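PDB 4TXD: Csc2, which probably binds CRISPR RNA as the zinc-containing Cas7-family protein of the type I-D prokaryotic immune system. Local coordinates for residues I129-D134 / F354-V359. Numbering follows the deposited sequence.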
# COMPACT_ATOMS: atom_id res chain seq x y z
N ILE A 129 19.86 -12.50 0.81
CA ILE A 129 20.57 -11.87 1.89
C ILE A 129 22.06 -11.73 1.61
O ILE A 129 22.64 -10.74 1.92
CB ILE A 129 20.34 -12.62 3.18
CG1 ILE A 129 18.87 -12.62 3.48
CG2 ILE A 129 21.11 -12.01 4.31
CD1 ILE A 129 18.55 -13.14 4.83
N GLY A 130 22.66 -12.75 1.03
CA GLY A 130 24.04 -12.68 0.66
C GLY A 130 24.32 -11.61 -0.37
O GLY A 130 25.29 -10.92 -0.29
N LYS A 131 23.44 -11.50 -1.34
CA LYS A 131 23.55 -10.50 -2.35
C LYS A 131 23.44 -9.10 -1.78
O LYS A 131 24.11 -8.22 -2.19
CB LYS A 131 22.52 -10.72 -3.42
CG LYS A 131 22.52 -9.64 -4.45
CD LYS A 131 22.07 -10.17 -5.79
CE LYS A 131 21.87 -9.05 -6.80
NZ LYS A 131 20.70 -9.28 -7.69
N ALA A 132 22.58 -8.93 -0.80
CA ALA A 132 22.45 -7.68 -0.09
C ALA A 132 23.71 -7.32 0.66
O ALA A 132 24.09 -6.20 0.70
CB ALA A 132 21.27 -7.73 0.85
N LYS A 133 24.34 -8.31 1.27
CA LYS A 133 25.61 -8.11 1.94
C LYS A 133 26.67 -7.61 0.98
O LYS A 133 27.37 -6.69 1.26
CB LYS A 133 26.08 -9.40 2.58
CG LYS A 133 27.34 -9.24 3.40
CD LYS A 133 27.60 -10.40 4.33
CE LYS A 133 28.92 -10.22 5.07
NZ LYS A 133 29.59 -11.52 5.33
N ASP A 134 26.76 -8.25 -0.16
CA ASP A 134 27.69 -7.84 -1.21
C ASP A 134 27.43 -6.41 -1.68
O ASP A 134 28.33 -5.73 -2.15
CB ASP A 134 27.61 -8.77 -2.43
CG ASP A 134 28.07 -10.20 -2.14
OD1 ASP A 134 28.69 -10.43 -1.08
OD2 ASP A 134 27.82 -11.08 -2.98
N PHE A 354 15.97 -4.31 -7.54
CA PHE A 354 15.84 -2.89 -7.32
C PHE A 354 16.96 -2.33 -6.45
O PHE A 354 17.53 -1.32 -6.74
CB PHE A 354 14.49 -2.57 -6.69
CG PHE A 354 14.20 -1.12 -6.55
CD1 PHE A 354 13.56 -0.44 -7.53
CD2 PHE A 354 14.59 -0.45 -5.44
CE1 PHE A 354 13.29 0.88 -7.40
CE2 PHE A 354 14.33 0.87 -5.30
CZ PHE A 354 13.68 1.54 -6.28
N ALA A 355 17.24 -3.01 -5.37
CA ALA A 355 18.22 -2.54 -4.45
C ALA A 355 19.61 -2.50 -5.09
O ALA A 355 20.36 -1.58 -4.88
CB ALA A 355 18.25 -3.42 -3.23
N GLU A 356 19.92 -3.54 -5.83
CA GLU A 356 21.16 -3.47 -6.68
C GLU A 356 21.35 -2.21 -7.70
O GLU A 356 22.28 -1.48 -7.67
CB GLU A 356 21.28 -4.76 -7.50
CG GLU A 356 22.43 -4.75 -8.50
CD GLU A 356 22.23 -5.76 -9.62
OE1 GLU A 356 22.16 -6.97 -9.32
OE2 GLU A 356 22.13 -5.35 -10.79
N LYS A 357 20.25 -1.97 -8.37
CA LYS A 357 20.15 -0.84 -9.24
C LYS A 357 20.23 0.48 -8.47
O LYS A 357 20.79 1.43 -8.94
CB LYS A 357 18.92 -0.91 -10.10
CG LYS A 357 19.08 -1.68 -11.40
CD LYS A 357 19.48 -3.10 -11.18
CE LYS A 357 19.59 -3.89 -12.47
NZ LYS A 357 19.84 -5.30 -12.15
N MET A 358 19.67 0.51 -7.28
CA MET A 358 19.71 1.69 -6.47
C MET A 358 21.14 1.99 -6.05
O MET A 358 21.60 3.07 -6.17
CB MET A 358 18.85 1.54 -5.24
CG MET A 358 19.06 2.61 -4.19
SD MET A 358 18.05 2.38 -2.74
CE MET A 358 18.90 1.10 -1.92
N VAL A 359 21.79 0.99 -5.52
CA VAL A 359 23.18 1.12 -5.10
C VAL A 359 24.08 1.54 -6.26
O VAL A 359 24.87 2.42 -6.13
CB VAL A 359 23.66 -0.18 -4.45
CG1 VAL A 359 25.14 -0.16 -4.24
CG2 VAL A 359 22.94 -0.41 -3.15
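K131 reaches from the last turn of helix 118-134 to E356 on helix 343-365, and this pair carries the whole contact between 129-134 and 354-359. E356 is modelled in two conformations; the bridge and the sharing of its carboxylate are described for one of them, so their permanence is doubtful. The salt bridge is a loose one: K131 NZ lies 3.2 Å from E356 OE1, and the hydrogen bond within it is weak. K131 CE is almost as near, 3.3 Å from the same OE1, which places the carboxylate oxygen beside the last carbon-nitrogen bond of the lysine instead of straight beyond its ammonium. With CG anti to the backbone N (chi1 176°), the lysine runs nearly extended across the gap before bending at its last torsion.

In this conformation the two carboxylate oxygens divide their partners. K357 NZ comes within 2.7 Å of E356 OE2, approaching from above the carboxylate plane, 53° out of it. One carboxylate is thus shared by two ammonium groups whose nitrogens are 6.0 Å apart, and its charge probably eases their mutual repulsion. K357 also pairs with D353, one turn back on its own helix.

Packing between the segments is slight, with 70 Å² buried in all. A little earlier on helix 343-365, I352 is touched by the side chains of both K131 and A132. The arrangement is a surface salt-bridge network of K131, E356 and K357 that joins two helices distant in sequence.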